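Local coordinates for putative branched-chain amino acid ABC transporter, periplasmic branched-chain amino acid-binding protein (Pseudomonas protegens Pf-5, PDB 4RU0), which probably binds a small solute, perhaps a branched-chain amino acid, in the periplasm and delivers it to the membrane components of an ABC importer, at residues Leu365-Asp368 with Asp369-Lys373; Asn150-Val153 with Met154-Tyr158. All coordinates share one frame; numbering follows the deposited sequence.

Interaction 1: Leu365-Asp368 with Asp369-Lys373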
loop_
_atom_site.group_PDB
_atom_site.type_symbol
_atom_site.label_atom_id
_atom_site.label_comp_id
_atom_site.label_asym_id
_atom_site.label_seq_id
_atom_site.Cartn_x
_atom_site.Cartn_y
_atom_site.Cartn_z
ATOM N N LEU A 365 -16.233 6.528 0.849
ATOM C CA LEU A 365 -15.740 5.989 -0.407
ATOM C C LEU A 365 -16.500 4.727 -0.780
ATOM O O LEU A 365 -16.670 3.826 0.038
ATOM C CB LEU A 365 -14.247 5.686 -0.324
ATOM C CG LEU A 365 -13.299 6.745 -0.875
ATOM C CD1 LEU A 365 -11.865 6.239 -0.824
ATOM C CD2 LEU A 365 -13.691 7.114 -2.291
ATOM N N ASN A 366 -16.972 4.681 -2.019
ATOM C CA ASN A 366 -17.640 3.498 -2.541
ATOM C C ASN A 366 -17.284 3.323 -4.006
ATOM O O ASN A 366 -18.017 3.749 -4.898
ATOM C CB ASN A 366 -19.155 3.595 -2.359
ATOM C CG ASN A 366 -19.857 2.264 -2.582
ATOM O OD1 ASN A 366 -19.467 1.476 -3.444
ATOM N ND2 ASN A 366 -20.901 2.010 -1.801
ATOM N N ILE A 367 -16.136 2.699 -4.238
ATOM C CA ILE A 367 -15.642 2.446 -5.582
ATOM C C ILE A 367 -16.149 1.109 -6.109
ATOM O O ILE A 367 -15.766 0.053 -5.604
ATOM C CB ILE A 367 -14.109 2.450 -5.616
ATOM C CG1 ILE A 367 -13.559 3.735 -4.985
ATOM C CG2 ILE A 367 -13.613 2.283 -7.033
ATOM C CD1 ILE A 367 -13.938 4.982 -5.729
ATOM N N ASP A 368 -17.014 1.171 -7.120
ATOM C CA ASP A 368 -17.567 -0.017 -7.780
ATOM C C ASP A 368 -16.696 -0.484 -8.934
ATOM O O ASP A 368 -15.744 0.189 -9.320
ATOM C CB ASP A 368 -18.975 0.266 -8.321
ATOM C CG ASP A 368 -20.027 0.282 -7.238
ATOM O OD1 ASP A 368 -19.854 -0.438 -6.232
ATOM O OD2 ASP A 368 -21.029 1.008 -7.396
ATOM N N ASP A 369 -17.042 -1.633 -9.501
ATOM C CA ASP A 369 -16.429 -2.066 -10.749
ATOM C C ASP A 369 -16.859 -1.144 -11.887
ATOM O O ASP A 369 -16.074 -0.850 -12.793
ATOM C CB ASP A 369 -16.799 -3.511 -11.068
ATOM C CG ASP A 369 -15.948 -4.505 -10.315
ATOM O OD1 ASP A 369 -14.756 -4.210 -10.088
ATOM O OD2 ASP A 369 -16.473 -5.579 -9.955
ATOM N N ALA A 370 -18.109 -0.691 -11.830
ATOM C CA ALA A 370 -18.616 0.274 -12.797
ATOM C C ALA A 370 -17.788 1.549 -12.739
ATOM O O ALA A 370 -17.381 2.095 -13.769
ATOM C CB ALA A 370 -20.081 0.579 -12.530
ATOM N N ARG A 371 -17.535 2.008 -11.518
ATOM C CA ARG A 371 -16.765 3.219 -11.289
ATOM C C ARG A 371 -15.312 3.041 -11.736
ATOM O O ARG A 371 -14.721 3.944 -12.326
ATOM C CB ARG A 371 -16.842 3.604 -9.813
ATOM C CG ARG A 371 -16.027 4.816 -9.430
ATOM C CD ARG A 371 -16.455 6.039 -10.213
ATOM N NE ARG A 371 -15.395 7.038 -10.242
ATOM C CZ ARG A 371 -15.486 8.204 -10.867
ATOM N NH1 ARG A 371 -16.596 8.525 -11.516
ATOM N NH2 ARG A 371 -14.465 9.047 -10.842
ATOM N N LEU A 372 -14.747 1.869 -11.457
ATOM C CA LEU A 372 -13.384 1.553 -11.876
ATOM C C LEU A 372 -13.260 1.568 -13.396
ATOM O O LEU A 372 -12.233 1.982 -13.941
ATOM C CB LEU A 372 -12.951 0.184 -11.332
ATOM C CG LEU A 372 -12.623 0.056 -9.842
ATOM C CD1 LEU A 372 -12.476 -1.410 -9.457
ATOM C CD2 LEU A 372 -11.357 0.830 -9.486
ATOM N N LYS A 373 -14.309 1.109 -14.073
ATOM C CA LYS A 373 -14.334 1.101 -15.531
ATOM C C LYS A 373 -14.309 2.526 -16.082
ATOM O O LYS A 373 -13.646 2.799 -17.083
ATOM C CB LYS A 373 -15.559 0.350 -16.043
#
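The CG2 methyl of I367 packs against the branched end of L372, 3.6 Å from L372 CD2, and the two side chains cross at about a right angle. I367 sets CG2 anti to its backbone N (CG1 has chi1 -53°), which turns this methyl to L372. Beside this apolar pair the chain makes its first helical turn: L372 N donates to D368 O at 2.9 Å, with an N-H...O angle of 153° and the donor tilted 33° from the carbonyl plane. L372 CG also comes to 3.2 Å from D368 O, and R371 CB lies 3.6 Å from the same oxygen, so side-chain carbons crowd the acceptor. D368 is the N-cap residue, although its carboxylate makes no capping bond. The next turn follows with K373 N to D369 O. Further out, R371 bends at its second torsion and forms a salt bridge with E339 of helix 325-348, a residue that the I367 side chain also touches, while I367 pairs through its backbone with L384. The helix start thus rests on a backbone bond and a buried Ile-Leu contact, and the acidic D368 and D369 would probably suit the positive end of the helix dipole.

Interaction 2: Asn150-Val153 with Met154-Tyr158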
loop_
_atom_site.group_PDB
_atom_site.type_symbol
_atom_site.label_atom_id
_atom_site.label_comp_id
_atom_site.label_asym_id
_atom_site.label_seq_id
_atom_site.Cartn_x
_atom_site.Cartn_y
_atom_site.Cartn_z
ATOM N N ASN A 150 -6.753 8.840 10.652
ATOM C CA ASN A 150 -5.700 7.953 10.168
ATOM C C ASN A 150 -6.296 6.851 9.286
ATOM O O ASN A 150 -7.154 6.091 9.735
ATOM C CB ASN A 150 -4.933 7.348 11.344
ATOM C CG ASN A 150 -3.580 6.795 10.940
ATOM O OD1 ASN A 150 -3.446 6.134 9.909
ATOM N ND2 ASN A 150 -2.566 7.071 11.752
ATOM N N PHE A 151 -5.841 6.769 8.036
ATOM C CA PHE A 151 -6.426 5.847 7.061
ATOM C C PHE A 151 -5.405 4.912 6.401
ATOM O O PHE A 151 -4.796 5.270 5.390
ATOM C CB PHE A 151 -7.159 6.631 5.963
ATOM C CG PHE A 151 -8.399 7.343 6.434
ATOM C CD1 PHE A 151 -9.655 6.793 6.216
ATOM C CD2 PHE A 151 -8.311 8.568 7.084
ATOM C CE1 PHE A 151 -10.802 7.449 6.639
ATOM C CE2 PHE A 151 -9.454 9.226 7.513
ATOM C CZ PHE A 151 -10.701 8.669 7.288
ATOM N N PRO A 152 -5.251 3.707 6.918
ATOM C CA PRO A 152 -4.380 2.735 6.265
ATOM C C PRO A 152 -5.149 2.041 5.142
ATOM O O PRO A 152 -5.593 0.925 5.266
ATOM C CB PRO A 152 -4.078 1.763 7.382
ATOM C CG PRO A 152 -5.304 1.761 8.183
ATOM C CD PRO A 152 -5.903 3.127 8.094
ATOM N N VAL A 153 -5.316 2.762 4.049
ATOM C CA VAL A 153 -6.211 2.386 2.970
ATOM C C VAL A 153 -5.825 1.197 2.101
ATOM O O VAL A 153 -4.671 1.000 1.763
ATOM C CB VAL A 153 -6.528 3.575 2.050
ATOM C CG1 VAL A 153 -7.863 3.357 1.380
ATOM C CG2 VAL A 153 -6.582 4.854 2.842
HETATM N N MSE A 154 -6.855 0.456 1.723
HETATM C CA MSE A 154 -6.786 -0.658 0.802
HETATM C C MSE A 154 -6.246 -1.952 1.344
HETATM O O MSE A 154 -6.922 -2.978 1.219
HETATM C CB MSE A 154 -5.944 -0.225 -0.377
HETATM C CG MSE A 154 -6.615 -0.652 -1.661
HETATM SE SE MSE A 154 -5.701 0.270 -3.104
HETATM C CE MSE A 154 -7.045 1.676 -3.284
ATOM N N LEU A 155 -5.040 -1.956 1.875
ATOM C CA LEU A 155 -4.516 -3.170 2.435
ATOM C C LEU A 155 -3.698 -2.966 3.681
ATOM O O LEU A 155 -2.671 -2.352 3.636
ATOM C CB LEU A 155 -3.689 -3.900 1.375
ATOM C CG LEU A 155 -3.352 -5.349 1.684
ATOM C CD1 LEU A 155 -4.606 -6.182 1.749
ATOM C CD2 LEU A 155 -2.397 -5.901 0.666
ATOM N N THR A 156 -4.124 -3.547 4.778
ATOM C CA THR A 156 -3.289 -3.631 5.956
ATOM C C THR A 156 -2.549 -4.951 5.968
ATOM O O THR A 156 -2.965 -5.902 5.352
ATOM C CB THR A 156 -4.082 -3.507 7.252
ATOM O OG1 THR A 156 -4.954 -4.622 7.391
ATOM C CG2 THR A 156 -4.882 -2.234 7.260
ATOM N N PHE A 157 -1.450 -4.997 6.689
ATOM C CA PHE A 157 -0.684 -6.229 6.826
ATOM C C PHE A 157 -1.504 -7.367 7.432
ATOM O O PHE A 157 -1.236 -8.541 7.162
ATOM C CB PHE A 157 0.568 -5.971 7.661
ATOM C CG PHE A 157 1.530 -5.016 7.017
ATOM C CD1 PHE A 157 1.926 -5.193 5.696
ATOM C CD2 PHE A 157 2.021 -3.922 7.720
ATOM C CE1 PHE A 157 2.811 -4.305 5.093
ATOM C CE2 PHE A 157 2.903 -3.027 7.123
ATOM C CZ PHE A 157 3.299 -3.222 5.807
ATOM N N TYR A 158 -2.513 -7.035 8.232
ATOM C CA TYR A 158 -3.397 -8.072 8.764
ATOM C C TYR A 158 -4.184 -8.714 7.628
ATOM O O TYR A 158 -4.218 -9.937 7.504
ATOM C CB TYR A 158 -4.352 -7.513 9.821
ATOM C CG TYR A 158 -3.756 -7.431 11.207
ATOM C CD1 TYR A 158 -2.389 -7.266 11.391
ATOM C CD2 TYR A 158 -4.560 -7.519 12.338
ATOM C CE1 TYR A 158 -1.841 -7.184 12.660
ATOM C CE2 TYR A 158 -4.020 -7.440 13.614
ATOM C CZ TYR A 158 -2.658 -7.276 13.767
ATOM O OH TYR A 158 -2.102 -7.195 15.027
#
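P152 and T156 lie side by side and point the same way: T156 CG2 stands 4.1 Å from both CB and CG of the proline ring and 3.8 Å from P152 O. The methyl therefore rests at one border of the ring and near the carbonyl of the same residue. Threonine chi1 of 65° places OG1 between the backbone N and the carbonyl carbon and leaves CG2 anti to the carbonyl carbon, on the proline side. OG1, the other branch, caps the helix that begins at F157 through a weak hydrogen bond to S159 N, while T156 N donates to E392.

V153 and M154, a selenomethionine, diverge. CG1 of V153, anti to its own backbone N, reaches 3.1 Å from M154 N, yet stays 4.4 Å from M154 CB, a loose apolar approach. The M154 chain bends at its third torsion as it leads away to V332 and V336 of helix 325-348. Its backbone has a positive phi of 77°, which brings M154 CB to 2.8 Å from V153 O, a tight spot. Across this residue L155 N makes a weak hydrogen bond of 3.0 Å to V153 O, bent to 142°. Just before it, V153 N bonds weakly to F151 O.

Two tight turns thus follow one another, an inverse gamma turn centred on P152 and a classic gamma turn centred on M154. They carry the chain from strand 150-151 to the threonine-capped helix 157-172, where F157 meets Y192 of the ligand pocket edge-to-face. Such a buried passage between a short strand and the start of a long helix is consistent with one of the interdomain crossovers of the type I periplasmic binding protein fold.

Both interactions are local and end in the start of a helix after a short strand, but they sit differently in the fold. Interaction 2 is buried, its centre about 7 Å from the centre of the chain, whereas interaction 1 is partly buried, its centre about 19 Å from it, with acidic groups exposed. Helix 325-348 touches both, through I367 and M154. The helix starts are also built differently: residues 365-373 rely on a regular backbone bond with an N-cap aspartate that does not cap, while residues 150-158 bend through two weakly bonded gamma turns before a capping threonine. The contacts do not touch, their nearest atoms being about 5 Å apart.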